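Long-range contacts in Non-reducing end alpha-L-arabinofuranosidase BoGH43B (Bacteroides ovatus, PDB 5JOZ), which hydrolyses terminal non-reducing alpha-L-arabinofuranoside residues from xyloglucan branches, turning S units into X units: residues G145-G150 / K165-L170; E215-N220 / D280-V285; T79-D84 / D126-F131; P221-M226 / Q234-A239. All coordinates share one frame; numbering follows the deposited sequence.

How the contacts relate
All four contacts lie in the five-bladed GH43 beta-propeller. Contact 3 joins the innermost strands of two neighbouring blades; contact 1 is the outer hairpin of the second of these, with centres about 18 Å apart. Contacts 2 and 4 adjoin, centres about 14 Å apart: Lys284 NZ is 2.8 Å from Pro221 O, and Val285 N is 3.1 Å from Val222 O, both probable hydrogen bonds. Contacts 3 and 4 meet at the catalytic centre, where Asp126 touches His238. The Thr79 side chain lies about 8 Å from that of Asp16, the inferred proton acceptor, and the Phe147 side chain about 7 Å from that of Glu176, the inferred proton donor. Contact 2 is remote from these sites.

Contact 1: G145-G150 / K165-L170; sequences GSFLLG and KVASGL
The Phe147 ring, the aromatic group of this contact, leans obliquely across the backbone from Ala167 to Gly169, with CE2 3.6 Å from Ser168 O. Its CG is anti to the carbonyl carbon (chi1 -62°), and the ring also meets Leu139, Ile189 and Pro175. Ala167 carries its methyl on the same face of the sheet; Ser146, Leu148, Lys165 and Ser168 occupy the opposite face. Beneath the ring the two strands run antiparallel. Phe147 N gives an almost straight bond to Ala167 O (3.0 Å, 179°), from above the carbonyl plane, whereas Val166 N reaches Phe147 O (3.1 Å) nearly along the C=O axis. Past the strand end, Gly169 N donates to Gly145 O at 3.0 Å, nearly in line with the Gly145 C=O. On the other face the extended Lys165 chain runs beside Ser146 and bends at its last torsion (chi4 83°), so that NZ donates to Ser146 OG at 2.7 Å. Leu148 CD2 rests on the Lys165 backbone. Further along, Leu149 CB packs on Val166 CG1 at 3.6 Å, and both side chains are buried. Ser168 OG turns back within its own segment to donate to Gly169 O, in the carbonyl plane and on a lone pair. Between the Phe147-Ala167 and Leu148-Lys165 pairs the register slips by one residue: this is a beta bulge in the outer hairpin of a four-stranded antiparallel propeller blade.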
loop_
_atom_site.group_PDB
_atom_site.type_symbol
_atom_site.label_atom_id
_atom_site.label_comp_id
_atom_site.label_asym_id
_atom_site.label_seq_id
_atom_site.Cartn_x
_atom_site.Cartn_y
_atom_site.Cartn_z
ATOM N N GLY A 145 3.148 -20.659 14.965
ATOM C CA GLY A 145 2.644 -20.055 16.201
ATOM C C GLY A 145 3.671 -19.429 17.141
ATOM O O GLY A 145 3.281 -18.821 18.137
ATOM N N SER A 146 4.966 -19.546 16.830
ATOM C CA SER A 146 6.042 -19.100 17.724
ATOM C C SER A 146 6.792 -17.889 17.184
ATOM O O SER A 146 6.723 -17.609 15.987
ATOM C CB SER A 146 7.010 -20.251 17.960
ATOM O OG SER A 146 6.336 -21.342 18.576
ATOM N N PHE A 147 7.498 -17.171 18.069
ATOM C CA PHE A 147 8.337 -16.026 17.664
ATOM C C PHE A 147 9.816 -16.344 17.867
ATOM O O PHE A 147 10.185 -16.879 18.907
ATOM C CB PHE A 147 7.979 -14.766 18.447
ATOM C CG PHE A 147 6.575 -14.302 18.230
ATOM C CD1 PHE A 147 6.117 -14.017 16.945
ATOM C CD2 PHE A 147 5.707 -14.138 19.301
ATOM C CE1 PHE A 147 4.811 -13.596 16.727
ATOM C CE2 PHE A 147 4.397 -13.711 19.093
ATOM C CZ PHE A 147 3.950 -13.441 17.804
ATOM N N LEU A 148 10.643 -15.998 16.878
ATOM C CA LEU A 148 12.071 -16.338 16.863
ATOM C C LEU A 148 12.895 -15.082 16.978
ATOM O O LEU A 148 12.685 -14.140 16.224
ATOM C CB LEU A 148 12.441 -17.039 15.561
ATOM C CG LEU A 148 11.625 -18.277 15.210
ATOM C CD1 LEU A 148 12.052 -18.807 13.848
ATOM C CD2 LEU A 148 11.742 -19.349 16.282
ATOM N N LEU A 149 13.829 -15.064 17.918
ATOM C CA LEU A 149 14.741 -13.943 18.088
ATOM C C LEU A 149 16.162 -14.375 17.714
ATOM O O LEU A 149 16.546 -15.520 17.946
ATOM C CB LEU A 149 14.713 -13.451 19.532
ATOM C CG LEU A 149 15.378 -12.096 19.796
ATOM C CD1 LEU A 149 14.630 -10.940 19.123
ATOM C CD2 LEU A 149 15.468 -11.870 21.299
ATOM N N GLY A 150 16.922 -13.441 17.146
ATOM C CA GLY A 150 18.326 -13.637 16.772
ATOM C C GLY A 150 19.046 -12.292 16.746
ATOM O O GLY A 150 18.422 -11.241 16.930
ATOM N N LYS A 165 13.520 -19.889 19.334
ATOM C CA LYS A 165 12.205 -19.611 19.924
ATOM C C LYS A 165 12.363 -18.942 21.302
ATOM O O LYS A 165 13.076 -19.457 22.179
ATOM C CB LYS A 165 11.381 -20.905 20.027
ATOM C CG LYS A 165 9.997 -20.789 20.669
ATOM C CD LYS A 165 9.284 -22.148 20.644
ATOM C CE LYS A 165 8.154 -22.283 21.665
ATOM N NZ LYS A 165 6.860 -21.696 21.208
ATOM N N VAL A 166 11.725 -17.780 21.453
ATOM C CA VAL A 166 11.703 -17.032 22.718
ATOM C C VAL A 166 10.297 -16.873 23.318
ATOM O O VAL A 166 10.159 -16.682 24.521
ATOM C CB VAL A 166 12.345 -15.627 22.571
ATOM C CG1 VAL A 166 13.791 -15.746 22.141
ATOM C CG2 VAL A 166 11.573 -14.734 21.591
ATOM N N ALA A 167 9.257 -16.913 22.493
ATOM C CA ALA A 167 7.879 -16.734 22.979
ATOM C C ALA A 167 6.944 -17.309 21.944
ATOM O O ALA A 167 7.404 -17.885 20.973
ATOM C CB ALA A 167 7.587 -15.252 23.200
ATOM N N SER A 168 5.640 -17.160 22.149
ATOM C CA SER A 168 4.668 -17.523 21.126
ATOM C C SER A 168 3.452 -16.597 21.150
ATOM O O SER A 168 3.386 -15.630 21.923
ATOM C CB SER A 168 4.263 -18.997 21.292
ATOM O OG SER A 168 3.200 -19.155 22.207
ATOM N N GLY A 169 2.500 -16.879 20.274
ATOM C CA GLY A 169 1.238 -16.163 20.277
ATOM C C GLY A 169 0.463 -16.519 21.525
ATOM O O GLY A 169 0.741 -17.540 22.159
ATOM N N LEU A 170 -0.509 -15.672 21.857
ATOM C CA LEU A 170 -1.270 -15.747 23.108
ATOM C C LEU A 170 -2.674 -16.359 22.979
ATOM O O LEU A 170 -3.544 -16.040 23.779
ATOM C CB LEU A 170 -1.363 -14.344 23.721
ATOM C CG LEU A 170 -0.038 -13.583 23.799
ATOM C CD1 LEU A 170 -0.236 -12.201 24.408
ATOM C CD2 LEU A 170 1.002 -14.380 24.591
#

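Contact 2: E215-N220 / D280-V285; sequences EPSPVN and DGWPKV
This is a contact between the outer edges of two propeller blades: a turn following strand 215-216, the last strand of one sheet, lies on Trp282, just ahead of strand 283-284, the last strand of another. Two CH-pi contacts reach the same indole face. Ser217 CA stands 3.6 Å from the centroid of the six-membered ring of Trp282, and Pro218 CD stands 3.3 Å from that of the five-membered ring, 9° off the normal. Arg206 adds a cation-pi contact to Trp282. Crossing obliquely, Val219 meets Trp282 through CG2, 4.0 Å from Trp282 CB. The extended Lys284 chain bends at its last torsion (chi4 78°), and NZ donates to Val219 O at 3.0 Å from above the carbonyl plane; Pro221 O is its second acceptor, so two carbonyls grip the ammonium group. A water joins the segments, 2.6 Å from Ser217 OG and donating to Pro283 O at 2.8 Å. Ser217 OG, anti to its backbone N (chi1 175°), accepts from Val219 N at 3.0 Å. That bond makes an ST turn, set within the type I beta turn from Ser217 to Asn220 that joins these blade edges.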
loop_
_atom_site.group_PDB
_atom_site.type_symbol
_atom_site.label_atom_id
_atom_site.label_comp_id
_atom_site.label_asym_id
_atom_site.label_seq_id
_atom_site.Cartn_x
_atom_site.Cartn_y
_atom_site.Cartn_z
ATOM N N GLU A 215 5.809 -13.197 29.635
ATOM C CA GLU A 215 4.499 -13.317 30.254
ATOM C C GLU A 215 3.550 -12.284 29.646
ATOM O O GLU A 215 3.981 -11.192 29.287
ATOM C CB GLU A 215 4.619 -13.134 31.770
ATOM C CG GLU A 215 5.236 -14.345 32.465
ATOM C CD GLU A 215 5.581 -14.097 33.924
ATOM O OE1 GLU A 215 5.098 -13.110 34.516
ATOM O OE2 GLU A 215 6.341 -14.903 34.488
ATOM N N PRO A 216 2.254 -12.624 29.543
ATOM C CA PRO A 216 1.319 -11.778 28.808
ATOM C C PRO A 216 0.871 -10.551 29.598
ATOM O O PRO A 216 0.935 -10.540 30.827
ATOM C CB PRO A 216 0.142 -12.721 28.566
ATOM C CG PRO A 216 0.126 -13.609 29.788
ATOM C CD PRO A 216 1.560 -13.743 30.220
ATOM N N SER A 217 0.410 -9.530 28.885
ATOM C CA SER A 217 -0.175 -8.354 29.520
ATOM C C SER A 217 -1.496 -8.720 30.184
ATOM O O SER A 217 -2.284 -9.475 29.603
ATOM C CB SER A 217 -0.432 -7.245 28.508
ATOM O OG SER A 217 -1.111 -6.157 29.108
ATOM N N PRO A 218 -1.747 -8.175 31.386
ATOM C CA PRO A 218 -3.063 -8.324 32.010
ATOM C C PRO A 218 -4.140 -7.414 31.401
ATOM O O PRO A 218 -5.312 -7.552 31.741
ATOM C CB PRO A 218 -2.809 -7.933 33.475
ATOM C CG PRO A 218 -1.667 -6.981 33.426
ATOM C CD PRO A 218 -0.833 -7.360 32.215
ATOM N N VAL A 219 -3.752 -6.476 30.542
ATOM C CA VAL A 219 -4.713 -5.617 29.867
ATOM C C VAL A 219 -4.620 -5.783 28.345
ATOM O O VAL A 219 -4.870 -4.850 27.597
ATOM C CB VAL A 219 -4.589 -4.144 30.324
ATOM C CG1 VAL A 219 -4.827 -4.047 31.831
ATOM C CG2 VAL A 219 -3.247 -3.518 29.937
ATOM N N ASN A 220 -4.297 -6.994 27.888
ATOM C CA ASN A 220 -4.509 -7.344 26.483
ATOM C C ASN A 220 -6.004 -7.257 26.117
ATOM O O ASN A 220 -6.848 -7.551 26.964
ATOM C CB ASN A 220 -3.956 -8.730 26.164
ATOM C CG ASN A 220 -2.483 -8.690 25.778
ATOM O OD1 ASN A 220 -1.986 -7.668 25.303
ATOM N ND2 ASN A 220 -1.775 -9.800 25.985
ATOM N N ASP A 280 1.725 -0.583 36.291
ATOM C CA ASP A 280 2.587 -1.767 36.253
ATOM C C ASP A 280 3.475 -1.855 34.993
ATOM O O ASP A 280 4.217 -2.819 34.832
ATOM C CB ASP A 280 1.737 -3.039 36.392
ATOM C CG ASP A 280 0.923 -3.075 37.698
ATOM O OD1 ASP A 280 1.431 -2.624 38.752
ATOM O OD2 ASP A 280 -0.227 -3.569 37.673
ATOM N N GLY A 281 3.414 -0.855 34.117
ATOM C CA GLY A 281 4.230 -0.840 32.898
ATOM C C GLY A 281 3.632 -1.605 31.723
ATOM O O GLY A 281 4.366 -2.220 30.965
ATOM N N TRP A 282 2.308 -1.532 31.557
ATOM C CA TRP A 282 1.614 -2.185 30.446
ATOM C C TRP A 282 0.874 -1.155 29.588
ATOM O O TRP A 282 0.145 -0.312 30.120
ATOM C CB TRP A 282 0.631 -3.239 30.961
ATOM C CG TRP A 282 1.275 -4.421 31.623
ATOM C CD1 TRP A 282 1.263 -4.712 32.955
ATOM C CD2 TRP A 282 2.018 -5.474 30.993
ATOM N NE1 TRP A 282 1.960 -5.863 33.198
ATOM C CE2 TRP A 282 2.426 -6.364 32.012
ATOM C CE3 TRP A 282 2.393 -5.748 29.669
ATOM C CZ2 TRP A 282 3.179 -7.519 31.750
ATOM C CZ3 TRP A 282 3.139 -6.893 29.402
ATOM C CH2 TRP A 282 3.519 -7.770 30.442
ATOM N N PRO A 283 1.049 -1.217 28.254
ATOM C CA PRO A 283 0.467 -0.204 27.379
ATOM C C PRO A 283 -0.954 -0.542 26.906
ATOM O O PRO A 283 -1.296 -1.714 26.746
ATOM C CB PRO A 283 1.422 -0.217 26.195
ATOM C CG PRO A 283 1.790 -1.658 26.075
ATOM C CD PRO A 283 1.746 -2.243 27.463
ATOM N N LYS A 284 -1.769 0.483 26.691
ATOM C CA LYS A 284 -3.072 0.298 26.063
ATOM C C LYS A 284 -3.549 1.587 25.393
ATOM O O LYS A 284 -3.281 2.684 25.878
ATOM C CB LYS A 284 -4.103 -0.172 27.094
ATOM C CG LYS A 284 -5.389 -0.738 26.491
ATOM C CD LYS A 284 -6.417 -1.081 27.564
ATOM C CE LYS A 284 -7.602 -1.878 27.012
ATOM N NZ LYS A 284 -7.338 -3.327 26.777
ATOM N N VAL A 285 -4.264 1.445 24.281
ATOM C CA VAL A 285 -4.930 2.585 23.648
ATOM C C VAL A 285 -6.255 2.803 24.362
ATOM O O VAL A 285 -7.121 1.944 24.295
ATOM C CB VAL A 285 -5.159 2.325 22.141
ATOM C CG1 VAL A 285 -6.046 3.403 21.520
ATOM C CG2 VAL A 285 -3.818 2.220 21.424
HETATM O O HOH W 1 -1.646 -4.432 27.207
#

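Contact 3: T79-D84 / D126-F131; sequences TLRYHD and DPSIEF
Arg81 NE is gripped twice: it donates to Ile129 O at 3.1 Å, approaching nearly along the C=O axis though bent at the hydrogen (135°), and forms a salt bridge with Glu130 OE2 at 3.0 Å. A bend at chi2 (-70°) brings the guanidinium back over Thr79 CG2, which lies over the centre of one face. The rest of the group is held too, NH1 by Leu80 O and by a salt bridge to Asp240. Further toward the C-terminal side, His83 CB sits over the centre of the Phe131 ring, 3.4 Å from its centroid; the two rings are nearly parallel, at 11°, but slid so far apart that they barely overlap. On the N-terminal side a water accepts from Thr79 OG1 and donates to Pro127 O, 2.7 Å from each. Strands 79-83 and 128-131, the innermost of neighbouring propeller blades, run nearly parallel with axes 6.7 Å apart, and side chains and water bridge them. Asp126 OD2, held by Gly177 N, lies close to Glu176 OE2. Such crowding of carboxylates would be expected to raise the pKa of Glu176, consistent with the inferred role of Asp126 in tuning the proton donor.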
loop_
_atom_site.group_PDB
_atom_site.type_symbol
_atom_site.label_atom_id
_atom_site.label_comp_id
_atom_site.label_asym_id
_atom_site.label_seq_id
_atom_site.Cartn_x
_atom_site.Cartn_y
_atom_site.Cartn_z
ATOM N N THR A 79 9.498 -3.556 7.993
ATOM C CA THR A 79 9.808 -2.832 9.222
ATOM C C THR A 79 10.900 -1.795 8.892
ATOM O O THR A 79 11.836 -2.110 8.159
ATOM C CB THR A 79 10.204 -3.815 10.347
ATOM O OG1 THR A 79 9.088 -4.665 10.635
ATOM C CG2 THR A 79 10.620 -3.089 11.607
ATOM N N LEU A 80 10.749 -0.571 9.413
ATOM C CA LEU A 80 11.662 0.564 9.166
ATOM C C LEU A 80 12.333 0.983 10.473
ATOM O O LEU A 80 11.654 1.281 11.453
ATOM C CB LEU A 80 10.882 1.759 8.601
ATOM C CG LEU A 80 11.485 3.172 8.586
ATOM C CD1 LEU A 80 12.722 3.266 7.717
ATOM C CD2 LEU A 80 10.463 4.172 8.071
ATOM N N ARG A 81 13.661 1.017 10.489
ATOM C CA ARG A 81 14.396 1.476 11.669
ATOM C C ARG A 81 15.575 2.351 11.273
ATOM O O ARG A 81 15.933 2.432 10.099
ATOM C CB ARG A 81 14.873 0.279 12.497
ATOM C CG ARG A 81 13.775 -0.659 12.981
ATOM C CD ARG A 81 12.916 -0.023 14.060
ATOM N NE ARG A 81 11.841 -0.916 14.538
ATOM C CZ ARG A 81 10.522 -0.747 14.363
ATOM N NH1 ARG A 81 10.023 0.287 13.696
ATOM N NH2 ARG A 81 9.675 -1.633 14.878
ATOM N N TYR A 82 16.152 3.012 12.271
ATOM C CA TYR A 82 17.271 3.940 12.087
ATOM C C TYR A 82 18.325 3.736 13.181
ATOM O O TYR A 82 17.978 3.690 14.363
ATOM C CB TYR A 82 16.757 5.378 12.140
ATOM C CG TYR A 82 17.834 6.432 12.051
ATOM C CD1 TYR A 82 18.307 6.867 10.813
ATOM C CD2 TYR A 82 18.385 7.000 13.207
ATOM C CE1 TYR A 82 19.289 7.841 10.724
ATOM C CE2 TYR A 82 19.373 7.975 13.127
ATOM C CZ TYR A 82 19.817 8.396 11.883
ATOM O OH TYR A 82 20.792 9.364 11.788
ATOM N N HIS A 83 19.596 3.636 12.775
ATOM C CA HIS A 83 20.723 3.510 13.700
ATOM C C HIS A 83 22.017 4.097 13.130
ATOM O O HIS A 83 22.457 3.705 12.043
ATOM C CB HIS A 83 20.944 2.043 14.076
ATOM C CG HIS A 83 22.012 1.834 15.109
ATOM N ND1 HIS A 83 21.926 2.347 16.387
ATOM C CD2 HIS A 83 23.187 1.160 15.052
ATOM C CE1 HIS A 83 23.004 2.002 17.070
ATOM N NE2 HIS A 83 23.786 1.285 16.283
ATOM N N ASP A 84 22.611 5.031 13.879
ATOM C CA ASP A 84 23.907 5.642 13.551
ATOM C C ASP A 84 24.021 6.095 12.093
ATOM O O ASP A 84 24.803 5.543 11.304
ATOM C CB ASP A 84 25.056 4.687 13.930
ATOM C CG ASP A 84 25.456 4.804 15.390
ATOM O OD1 ASP A 84 24.562 4.918 16.261
ATOM O OD2 ASP A 84 26.677 4.779 15.659
ATOM N N ASP A 126 6.756 -11.048 8.025
ATOM C CA ASP A 126 6.803 -10.031 9.071
ATOM C C ASP A 126 8.114 -9.996 9.862
ATOM O O ASP A 126 8.104 -9.967 11.090
ATOM C CB ASP A 126 5.605 -10.216 10.023
ATOM C CG ASP A 126 4.265 -10.080 9.317
ATOM O OD1 ASP A 126 4.250 -9.690 8.132
ATOM O OD2 ASP A 126 3.226 -10.349 9.962
ATOM N N PRO A 127 9.255 -9.988 9.159
ATOM C CA PRO A 127 10.508 -9.847 9.891
ATOM C C PRO A 127 10.589 -8.459 10.495
ATOM O O PRO A 127 10.240 -7.491 9.833
ATOM C CB PRO A 127 11.568 -10.008 8.796
ATOM C CG PRO A 127 10.887 -9.520 7.555
ATOM C CD PRO A 127 9.462 -9.969 7.701
ATOM N N SER A 128 11.030 -8.360 11.741
ATOM C CA SER A 128 11.218 -7.064 12.373
ATOM C C SER A 128 12.621 -6.945 12.897
ATOM O O SER A 128 13.229 -7.947 13.248
ATOM C CB SER A 128 10.227 -6.877 13.511
ATOM O OG SER A 128 10.295 -5.554 14.010
ATOM N N ILE A 129 13.122 -5.711 12.959
ATOM C CA ILE A 129 14.437 -5.444 13.539
ATOM C C ILE A 129 14.329 -4.377 14.608
ATOM O O ILE A 129 13.412 -3.569 14.584
ATOM C CB ILE A 129 15.505 -5.038 12.485
ATOM C CG1 ILE A 129 14.986 -3.967 11.517
ATOM C CG2 ILE A 129 15.967 -6.253 11.682
ATOM C CD1 ILE A 129 16.072 -3.333 10.669
ATOM N N GLU A 130 15.258 -4.412 15.558
ATOM C CA GLU A 130 15.401 -3.360 16.538
ATOM C C GLU A 130 16.861 -3.242 16.969
ATOM O O GLU A 130 17.563 -4.248 17.088
ATOM C CB GLU A 130 14.522 -3.647 17.754
ATOM C CG GLU A 130 14.448 -2.493 18.751
ATOM C CD GLU A 130 13.671 -1.287 18.236
ATOM O OE1 GLU A 130 13.901 -0.186 18.780
ATOM O OE2 GLU A 130 12.827 -1.433 17.314
ATOM N N PHE A 131 17.286 -2.007 17.229
ATOM C CA PHE A 131 18.628 -1.711 17.694
ATOM C C PHE A 131 18.651 -1.417 19.183
ATOM O O PHE A 131 18.157 -0.375 19.611
ATOM C CB PHE A 131 19.181 -0.530 16.921
ATOM C CG PHE A 131 19.457 -0.848 15.488
ATOM C CD1 PHE A 131 20.649 -1.463 15.121
ATOM C CD2 PHE A 131 18.512 -0.570 14.501
ATOM C CE1 PHE A 131 20.909 -1.767 13.791
ATOM C CE2 PHE A 131 18.772 -0.872 13.168
ATOM C CZ PHE A 131 19.971 -1.473 12.813
HETATM O O HOH W 2 8.000 -6.403 8.857
#

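Contact 4: P221-M226 / Q234-A239; sequences PVLSNM and QAIGHA
Van der Waals contact comes first. Leu223 and Ile236 cross at about a right angle, with Leu223 CD1 tight against Ile236 CG2 at 3.5 Å. Leu223 CG takes the crowded position between its backbone N and carbonyl carbon (chi1 48°), and its other branch reaches along the strand, CD2 lying 3.9 Å from Ala239 CB. The other branch of Ile236 lies against the amide of Asn225: Ile236 CG1 is 3.8 Å from Asn225 CG, and the two side chains cross obliquely.

Polar contact between the backbones runs through a water. It accepts from Asn225 N at 3.0 Å and from Ile236 N at 2.9 Å, so one water satisfies both N-H donors.

Hydrogen bonds around these side chains set their places. Ser224 OG, anti to its backbone N (chi1 -179°), accepts from Met226 N at 3.0 Å, an ST turn, and donates to His200 O. The buried Asn225 amide uses both ends, OD1 accepting from Val291 N and ND2 donating to Phe233 O, which fixes its rotation against Ile236. The backbone Ala239 N in turn donates to Glu202 OE1.

The chain turns a corner at Ala235, within strand 234-243, the innermost of its blade. In that strand Ile236 and Ala239 point toward the loop 221-226, while His238 points away and touches both Asp16 and Asp126. The contact thus joins a buried seam, apolar at Leu223, Ile236 and Ala239 and bridged by one water, to a strand whose reverse side carries an imidazole into the active centre, where the neighbouring carboxylates would probably stabilise a positive charge on it.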
loop_
_atom_site.group_PDB
_atom_site.type_symbol
_atom_site.label_atom_id
_atom_site.label_comp_id
_atom_site.label_asym_id
_atom_site.label_seq_id
_atom_site.Cartn_x
_atom_site.Cartn_y
_atom_site.Cartn_z
ATOM N N PRO A 221 -6.346 -6.826 24.899
ATOM C CA PRO A 221 -5.422 -6.404 23.859
ATOM C C PRO A 221 -4.977 -4.942 23.972
ATOM O O PRO A 221 -5.609 -4.132 24.665
ATOM C CB PRO A 221 -6.257 -6.583 22.594
ATOM C CG PRO A 221 -7.640 -6.266 23.029
ATOM C CD PRO A 221 -7.746 -6.614 24.487
ATOM N N VAL A 222 -3.909 -4.613 23.250
ATOM C CA VAL A 222 -3.367 -3.262 23.224
ATOM C C VAL A 222 -4.287 -2.345 22.407
ATOM O O VAL A 222 -4.615 -1.227 22.826
ATOM C CB VAL A 222 -1.932 -3.260 22.659
ATOM C CG1 VAL A 222 -1.432 -1.838 22.430
ATOM C CG2 VAL A 222 -1.004 -4.028 23.607
ATOM N N LEU A 223 -4.676 -2.819 21.234
ATOM C CA LEU A 223 -5.657 -2.112 20.412
ATOM C C LEU A 223 -6.456 -3.113 19.592
ATOM O O LEU A 223 -5.910 -4.107 19.122
ATOM C CB LEU A 223 -5.014 -1.019 19.537
ATOM C CG LEU A 223 -3.776 -1.401 18.731
ATOM C CD1 LEU A 223 -4.108 -1.956 17.355
ATOM C CD2 LEU A 223 -2.891 -0.180 18.568
ATOM N N SER A 224 -7.763 -2.867 19.515
ATOM C CA SER A 224 -8.691 -3.644 18.704
ATOM C C SER A 224 -10.061 -2.983 18.672
ATOM O O SER A 224 -10.479 -2.402 19.665
ATOM C CB SER A 224 -8.883 -5.049 19.262
ATOM O OG SER A 224 -9.767 -5.771 18.418
ATOM N N ASN A 225 -10.741 -3.088 17.526
ATOM C CA ASN A 225 -12.161 -2.696 17.373
ATOM C C ASN A 225 -13.117 -3.906 17.299
ATOM O O ASN A 225 -14.288 -3.768 16.948
ATOM C CB ASN A 225 -12.318 -1.772 16.156
ATOM C CG ASN A 225 -11.705 -0.418 16.393
ATOM O OD1 ASN A 225 -10.798 -0.288 17.208
ATOM N ND2 ASN A 225 -12.197 0.603 15.693
ATOM N N MET A 226 -12.579 -5.080 17.630
ATOM C CA MET A 226 -13.325 -6.311 17.933
ATOM C C MET A 226 -14.641 -6.137 18.723
ATOM O O MET A 226 -15.671 -6.674 18.326
ATOM C CB MET A 226 -12.359 -7.224 18.702
ATOM C CG MET A 226 -12.849 -8.576 19.167
ATOM S SD MET A 226 -11.425 -9.551 19.706
ATOM C CE MET A 226 -10.689 -8.496 20.958
ATOM N N GLN A 234 -12.627 -1.040 11.394
ATOM C CA GLN A 234 -12.648 -2.462 11.732
ATOM C C GLN A 234 -11.298 -3.116 11.339
ATOM O O GLN A 234 -10.449 -2.471 10.714
ATOM C CB GLN A 234 -13.846 -3.123 11.027
ATOM C CG GLN A 234 -14.613 -4.175 11.834
ATOM C CD GLN A 234 -15.245 -3.667 13.132
ATOM O OE1 GLN A 234 -15.863 -2.598 13.183
ATOM N NE2 GLN A 234 -15.113 -4.461 14.184
ATOM N N ALA A 235 -11.100 -4.373 11.742
ATOM C CA ALA A 235 -9.850 -5.126 11.504
ATOM C C ALA A 235 -8.579 -4.347 11.856
ATOM O O ALA A 235 -7.589 -4.368 11.118
ATOM C CB ALA A 235 -9.783 -5.633 10.062
ATOM N N ILE A 236 -8.636 -3.664 12.996
ATOM C CA ILE A 236 -7.532 -2.861 13.497
ATOM C C ILE A 236 -6.449 -3.811 14.045
ATOM O O ILE A 236 -6.744 -4.758 14.770
ATOM C CB ILE A 236 -8.040 -1.856 14.561
ATOM C CG1 ILE A 236 -8.813 -0.713 13.888
ATOM C CG2 ILE A 236 -6.908 -1.315 15.425
ATOM C CD1 ILE A 236 -7.948 0.328 13.196
ATOM N N GLY A 237 -5.204 -3.575 13.663
ATOM C CA GLY A 237 -4.097 -4.401 14.126
ATOM C C GLY A 237 -2.826 -4.116 13.366
ATOM O O GLY A 237 -2.785 -3.182 12.565
ATOM N N HIS A 238 -1.798 -4.926 13.620
ATOM C CA HIS A 238 -0.458 -4.743 13.043
ATOM C C HIS A 238 0.123 -3.354 13.340
ATOM O O HIS A 238 0.458 -2.578 12.435
ATOM C CB HIS A 238 -0.439 -5.038 11.534
ATOM C CG HIS A 238 0.902 -5.481 11.026
ATOM N ND1 HIS A 238 1.106 -6.708 10.431
ATOM C CD2 HIS A 238 2.114 -4.877 11.059
ATOM C CE1 HIS A 238 2.379 -6.830 10.098
ATOM N NE2 HIS A 238 3.014 -5.736 10.476
ATOM N N ALA A 239 0.231 -3.057 14.628
ATOM C CA ALA A 239 0.747 -1.790 15.104
ATOM C C ALA A 239 2.281 -1.750 15.221
ATOM O O ALA A 239 2.939 -2.788 15.244
ATOM C CB ALA A 239 0.125 -1.456 16.449
HETATM O O HOH W 3 -10.143 -4.878 15.174
#